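Local coordinates for protein APL1 (Anopheles gambiae, PDB 3O6N) that is a leucine-rich repeat protein that probably forms a heterodimer with LRIM1 regulating complement-like immunity in the mosquito, at residues V35-K48 and M57-V71. Sequence-based numbering, arbitrary orientation.
Sequences VYFGFEDITLNNQK and MRKLPAALLDSFRQV
F37 and F68 are the two large bumps of this contact, one from each segment. The F37 ring drops into a hollow made by M57, P61, A63 and L64. L64 CD1 sits over one face of the ring, 4.1 Å from its centroid, offset toward the rim. P61 CG meets the ring near its plane, and M57 SD comes obliquely to F37 CZ at 4.0 Å, a Met-aromatic contact. The F68 ring fills the hollow between G38 and N45. N45 CB lies almost straight above its centre, 3.5 Å from the centroid, and the N45 amide is stacked on the ring with the planes 17° apart. The backbone of F37 and G38 lines the ring edge. G38 CA is 3.6 Å from F68 CZ; with no side chain on the glycine, the backbone lies close against the ring. Q47 bends at chi2 (82°), and its OE1 approaches F68 CE1 obliquely. I42 CD1 is a smaller knob, pressed 3.4 Å from S67 CA at the end of helix 63-67.

N45 is also the polar hub. Its ND2 gives one bond to S67 O (3.0 Å), from above the carbonyl plane, and another to F39 O. Its OD1 accepts from F39 N. These three bonds fix the amide's rotation. Water 1 links F37 N to S67 OG. Water 3 joins N45 O and Q47 O to Q70 N. F23 of strand 21-24 meets both phenylalanine rings edge-to-face.

The contact joins neighbouring coils at the N-terminal end of the leucine-rich repeat solenoid. Its chemistry implies an apolar core set by the two rings. A single direct hydrogen bond, from N45 to S67 O, crosses between the segments, with waters bridging backbone groups and the S67 hydroxyl across the two coils.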
loop_
_atom_site.group_PDB
_atom_site.type_symbol
_atom_site.label_atom_id
_atom_site.label_comp_id
_atom_site.label_asym_id
_atom_site.label_seq_id
_atom_site.Cartn_x
_atom_site.Cartn_y
_atom_site.Cartn_z
ATOM N N VAL A 35 20.610 -33.755 10.528
ATOM C CA VAL A 35 19.425 -34.338 11.150
ATOM C C VAL A 35 18.627 -35.096 10.089
ATOM O O VAL A 35 18.912 -34.975 8.901
ATOM C CB VAL A 35 18.549 -33.250 11.802
ATOM C CG1 VAL A 35 17.318 -33.857 12.443
ATOM C CG2 VAL A 35 19.352 -32.477 12.835
ATOM N N TYR A 36 17.637 -35.880 10.513
ATOM C CA TYR A 36 16.853 -36.687 9.580
ATOM C C TYR A 36 15.389 -36.271 9.509
ATOM O O TYR A 36 14.759 -36.002 10.531
ATOM C CB TYR A 36 16.942 -38.167 9.956
ATOM C CG TYR A 36 18.312 -38.764 9.755
ATOM C CD1 TYR A 36 19.053 -38.481 8.616
ATOM C CD2 TYR A 36 18.871 -39.597 10.711
ATOM C CE1 TYR A 36 20.309 -39.025 8.429
ATOM C CE2 TYR A 36 20.127 -40.146 10.533
ATOM C CZ TYR A 36 20.841 -39.855 9.391
ATOM O OH TYR A 36 22.091 -40.397 9.209
ATOM N N PHE A 37 14.862 -36.231 8.287
ATOM C CA PHE A 37 13.455 -35.930 8.040
ATOM C C PHE A 37 12.791 -37.098 7.325
ATOM O O PHE A 37 13.377 -37.688 6.421
ATOM C CB PHE A 37 13.313 -34.661 7.181
ATOM C CG PHE A 37 13.634 -33.391 7.914
ATOM C CD1 PHE A 37 12.681 -32.779 8.707
ATOM C CD2 PHE A 37 14.890 -32.817 7.819
ATOM C CE1 PHE A 37 12.970 -31.612 9.389
ATOM C CE2 PHE A 37 15.185 -31.647 8.495
ATOM C CZ PHE A 37 14.224 -31.045 9.283
ATOM N N GLY A 38 11.568 -37.424 7.735
ATOM C CA GLY A 38 10.791 -38.468 7.091
ATOM C C GLY A 38 11.437 -39.842 7.151
ATOM O O GLY A 38 12.227 -40.134 8.051
ATOM N N PHE A 39 11.093 -40.688 6.185
ATOM C CA PHE A 39 11.664 -42.027 6.080
ATOM C C PHE A 39 12.945 -42.024 5.255
ATOM O O PHE A 39 13.109 -41.211 4.347
ATOM C CB PHE A 39 10.657 -42.989 5.452
ATOM C CG PHE A 39 9.460 -43.260 6.316
ATOM C CD1 PHE A 39 9.495 -44.259 7.277
ATOM C CD2 PHE A 39 8.298 -42.520 6.166
ATOM C CE1 PHE A 39 8.393 -44.510 8.074
ATOM C CE2 PHE A 39 7.194 -42.768 6.959
ATOM C CZ PHE A 39 7.241 -43.764 7.914
ATOM N N GLU A 40 13.847 -42.946 5.569
ATOM C CA GLU A 40 15.082 -43.084 4.810
ATOM C C GLU A 40 14.775 -43.334 3.338
ATOM O O GLU A 40 15.447 -42.803 2.457
ATOM C CB GLU A 40 15.940 -44.215 5.372
ATOM C CG GLU A 40 17.220 -44.449 4.594
ATOM C CD GLU A 40 18.112 -45.478 5.252
ATOM O OE1 GLU A 40 18.228 -45.450 6.494
ATOM O OE2 GLU A 40 18.689 -46.317 4.529
ATOM N N ASP A 41 13.751 -44.140 3.082
ATOM C CA ASP A 41 13.288 -44.377 1.719
ATOM C C ASP A 41 12.558 -43.143 1.195
ATOM O O ASP A 41 11.422 -42.877 1.581
ATOM C CB ASP A 41 12.377 -45.606 1.669
ATOM C CG ASP A 41 11.756 -45.821 0.299
ATOM O OD1 ASP A 41 12.159 -45.135 -0.665
ATOM O OD2 ASP A 41 10.864 -46.688 0.184
ATOM N N ILE A 42 13.225 -42.402 0.313
ATOM C CA ILE A 42 12.707 -41.142 -0.222
ATOM C C ILE A 42 11.300 -41.257 -0.800
ATOM O O ILE A 42 10.484 -40.340 -0.661
ATOM C CB ILE A 42 13.640 -40.585 -1.320
ATOM C CG1 ILE A 42 15.037 -40.331 -0.754
ATOM C CG2 ILE A 42 13.065 -39.313 -1.920
ATOM C CD1 ILE A 42 15.033 -39.476 0.478
ATOM N N THR A 43 11.019 -42.381 -1.449
ATOM C CA THR A 43 9.746 -42.570 -2.136
ATOM C C THR A 43 8.548 -42.555 -1.188
ATOM O O THR A 43 7.412 -42.360 -1.620
ATOM C CB THR A 43 9.736 -43.877 -2.951
ATOM O OG1 THR A 43 9.785 -44.998 -2.060
ATOM C CG2 THR A 43 10.930 -43.925 -3.890
ATOM N N LEU A 44 8.800 -42.760 0.102
ATOM C CA LEU A 44 7.728 -42.750 1.095
ATOM C C LEU A 44 7.359 -41.329 1.532
ATOM O O LEU A 44 6.286 -41.101 2.087
ATOM C CB LEU A 44 8.106 -43.601 2.311
ATOM C CG LEU A 44 8.376 -45.078 2.018
ATOM C CD1 LEU A 44 8.740 -45.825 3.293
ATOM C CD2 LEU A 44 7.173 -45.717 1.343
ATOM N N ASN A 45 8.258 -40.382 1.281
ATOM C CA ASN A 45 8.019 -38.983 1.609
ATOM C C ASN A 45 7.390 -38.268 0.419
ATOM O O ASN A 45 7.994 -37.380 -0.184
ATOM C CB ASN A 45 9.324 -38.298 2.013
ATOM C CG ASN A 45 10.105 -39.093 3.048
ATOM O OD1 ASN A 45 9.540 -39.591 4.022
ATOM N ND2 ASN A 45 11.411 -39.221 2.835
ATOM N N ASN A 46 6.172 -38.670 0.081
ATOM C CA ASN A 46 5.508 -38.172 -1.115
ATOM C C ASN A 46 4.547 -37.030 -0.811
ATOM O O ASN A 46 3.754 -36.635 -1.665
ATOM C CB ASN A 46 4.756 -39.310 -1.806
ATOM C CG ASN A 46 3.618 -39.848 -0.964
ATOM O OD1 ASN A 46 3.570 -39.635 0.248
ATOM N ND2 ASN A 46 2.693 -40.552 -1.603
ATOM N N GLN A 47 4.619 -36.507 0.409
ATOM C CA GLN A 47 3.736 -35.420 0.819
ATOM C C GLN A 47 3.985 -34.153 -0.001
ATOM O O GLN A 47 5.126 -33.824 -0.335
ATOM C CB GLN A 47 3.873 -35.140 2.318
ATOM C CG GLN A 47 3.283 -36.225 3.219
ATOM C CD GLN A 47 4.216 -37.408 3.429
ATOM O OE1 GLN A 47 5.423 -37.314 3.206
ATOM N NE2 GLN A 47 3.656 -38.530 3.862
ATOM N N LYS A 48 2.908 -33.444 -0.320
ATOM C CA LYS A 48 2.983 -32.271 -1.183
ATOM C C LYS A 48 2.849 -30.963 -0.408
ATOM O O LYS A 48 3.274 -29.910 -0.879
ATOM C CB LYS A 48 1.905 -32.343 -2.266
ATOM C CG LYS A 48 2.034 -33.540 -3.196
ATOM C CD LYS A 48 0.947 -33.521 -4.257
ATOM C CE LYS A 48 1.177 -34.593 -5.308
ATOM N NZ LYS A 48 0.188 -34.493 -6.418
ATOM N N MET A 57 14.151 -23.833 13.360
ATOM C CA MET A 57 15.275 -24.243 12.531
ATOM C C MET A 57 16.129 -23.025 12.228
ATOM O O MET A 57 15.915 -22.343 11.227
ATOM C CB MET A 57 14.791 -24.881 11.227
ATOM C CG MET A 57 14.073 -26.212 11.402
ATOM S SD MET A 57 13.884 -27.091 9.839
ATOM C CE MET A 57 12.701 -26.054 8.986
ATOM N N ARG A 58 17.094 -22.749 13.098
ATOM C CA ARG A 58 17.891 -21.532 12.973
ATOM C C ARG A 58 18.717 -21.532 11.685
ATOM O O ARG A 58 19.029 -20.477 11.132
ATOM C CB ARG A 58 18.745 -21.319 14.225
ATOM C CG ARG A 58 17.916 -21.438 15.504
ATOM C CD ARG A 58 18.498 -20.675 16.683
ATOM N NE ARG A 58 17.764 -20.961 17.917
ATOM C CZ ARG A 58 16.685 -20.297 18.330
ATOM N NH1 ARG A 58 16.197 -19.292 17.614
ATOM N NH2 ARG A 58 16.090 -20.639 19.466
ATOM N N LYS A 59 19.054 -22.725 11.206
ATOM C CA LYS A 59 19.585 -22.880 9.857
ATOM C C LYS A 59 18.736 -23.905 9.117
ATOM O O LYS A 59 18.517 -25.008 9.613
ATOM C CB LYS A 59 21.052 -23.321 9.884
ATOM C CG LYS A 59 21.617 -23.633 8.506
ATOM C CD LYS A 59 23.119 -23.893 8.551
ATOM C CE LYS A 59 23.668 -24.148 7.151
ATOM N NZ LYS A 59 25.153 -24.253 7.134
ATOM N N LEU A 60 18.240 -23.532 7.944
ATOM C CA LEU A 60 17.455 -24.451 7.128
ATOM C C LEU A 60 18.378 -25.466 6.455
ATOM O O LEU A 60 19.219 -25.093 5.639
ATOM C CB LEU A 60 16.664 -23.679 6.072
ATOM C CG LEU A 60 15.707 -24.508 5.212
ATOM C CD1 LEU A 60 14.551 -25.050 6.052
ATOM C CD2 LEU A 60 15.192 -23.684 4.047
ATOM N N PRO A 61 18.222 -26.756 6.796
ATOM C CA PRO A 61 19.119 -27.812 6.308
ATOM C C PRO A 61 18.716 -28.361 4.945
ATOM O O PRO A 61 17.539 -28.341 4.594
ATOM C CB PRO A 61 18.957 -28.907 7.365
ATOM C CG PRO A 61 17.533 -28.759 7.819
ATOM C CD PRO A 61 17.210 -27.276 7.734
ATOM N N ALA A 62 19.692 -28.860 4.193
ATOM C CA ALA A 62 19.423 -29.506 2.915
ATOM C C ALA A 62 18.660 -30.817 3.104
ATOM O O ALA A 62 17.979 -31.289 2.194
ATOM C CB ALA A 62 20.726 -29.759 2.167
ATOM N N ALA A 63 18.776 -31.394 4.296
ATOM C CA ALA A 63 18.182 -32.696 4.586
ATOM C C ALA A 63 16.671 -32.730 4.376
ATOM O O ALA A 63 16.114 -33.772 4.041
ATOM C CB ALA A 63 18.532 -33.139 6.000
ATOM N N LEU A 64 16.009 -31.593 4.573
ATOM C CA LEU A 64 14.554 -31.544 4.465
ATOM C C LEU A 64 14.078 -31.889 3.059
ATOM O O LEU A 64 13.343 -32.854 2.866
ATOM C CB LEU A 64 14.019 -30.169 4.880
ATOM C CG LEU A 64 12.523 -29.946 4.654
ATOM C CD1 LEU A 64 11.691 -30.981 5.407
ATOM C CD2 LEU A 64 12.128 -28.533 5.060
ATOM N N LEU A 65 14.501 -31.094 2.079
ATOM C CA LEU A 65 14.080 -31.302 0.696
ATOM C C LEU A 65 14.898 -32.375 -0.021
ATOM O O LEU A 65 14.541 -32.807 -1.118
ATOM C CB LEU A 65 14.108 -29.984 -0.081
ATOM C CG LEU A 65 13.103 -28.951 0.430
ATOM C CD1 LEU A 65 13.276 -27.604 -0.272
ATOM C CD2 LEU A 65 11.673 -29.468 0.274
ATOM N N ASP A 66 15.994 -32.805 0.593
ATOM C CA ASP A 66 16.728 -33.954 0.074
ATOM C C ASP A 66 15.898 -35.219 0.275
ATOM O O ASP A 66 16.009 -36.172 -0.494
ATOM C CB ASP A 66 18.089 -34.093 0.758
ATOM C CG ASP A 66 19.136 -33.162 0.171
ATOM O OD1 ASP A 66 18.765 -32.261 -0.612
ATOM O OD2 ASP A 66 20.331 -33.328 0.498
ATOM N N SER A 67 15.060 -35.208 1.309
ATOM C CA SER A 67 14.221 -36.352 1.654
ATOM C C SER A 67 12.795 -36.200 1.136
ATOM O O SER A 67 12.153 -37.185 0.775
ATOM C CB SER A 67 14.199 -36.567 3.167
ATOM O OG SER A 67 15.483 -36.908 3.650
ATOM N N PHE A 68 12.299 -34.968 1.117
ATOM C CA PHE A 68 10.968 -34.689 0.593
ATOM C C PHE A 68 11.077 -33.978 -0.749
ATOM O O PHE A 68 11.231 -32.760 -0.802
ATOM C CB PHE A 68 10.174 -33.844 1.592
ATOM C CG PHE A 68 9.752 -34.603 2.818
ATOM C CD1 PHE A 68 8.420 -34.932 3.020
ATOM C CD2 PHE A 68 10.688 -35.006 3.759
ATOM C CE1 PHE A 68 8.027 -35.641 4.146
ATOM C CE2 PHE A 68 10.303 -35.715 4.884
ATOM C CZ PHE A 68 8.971 -36.032 5.078
ATOM N N ARG A 69 10.998 -34.749 -1.831
ATOM C CA ARG A 69 11.274 -34.226 -3.167
ATOM C C ARG A 69 10.030 -34.008 -4.027
ATOM O O ARG A 69 10.137 -33.786 -5.234
ATOM C CB ARG A 69 12.253 -35.146 -3.902
ATOM C CG ARG A 69 13.565 -35.361 -3.164
ATOM C CD ARG A 69 14.572 -36.081 -4.039
ATOM N NE ARG A 69 15.834 -36.314 -3.346
ATOM C CZ ARG A 69 16.837 -37.027 -3.848
ATOM N NH1 ARG A 69 16.724 -37.575 -5.051
ATOM N NH2 ARG A 69 17.952 -37.193 -3.149
ATOM N N GLN A 70 8.856 -34.064 -3.411
ATOM C CA GLN A 70 7.613 -33.851 -4.143
ATOM C C GLN A 70 6.775 -32.738 -3.515
ATOM O O GLN A 70 5.563 -32.666 -3.723
ATOM C CB GLN A 70 6.812 -35.151 -4.223
ATOM C CG GLN A 70 7.566 -36.282 -4.910
ATOM C CD GLN A 70 6.906 -37.632 -4.717
ATOM O OE1 GLN A 70 5.688 -37.764 -4.834
ATOM N NE2 GLN A 70 7.709 -38.644 -4.414
ATOM N N VAL A 71 7.429 -31.873 -2.747
ATOM C CA VAL A 71 6.741 -30.778 -2.074
ATOM C C VAL A 71 6.273 -29.725 -3.077
ATOM O O VAL A 71 7.032 -29.305 -3.950
ATOM C CB VAL A 71 7.644 -30.106 -1.020
ATOM C CG1 VAL A 71 6.911 -28.953 -0.345
ATOM C CG2 VAL A 71 8.109 -31.127 0.016
HETATM O O HOH W 1 16.551 -36.361 6.094
HETATM O O HOH W 2 10.338 -37.630 -1.614
HETATM O O HOH W 3 7.882 -34.624 -0.741
#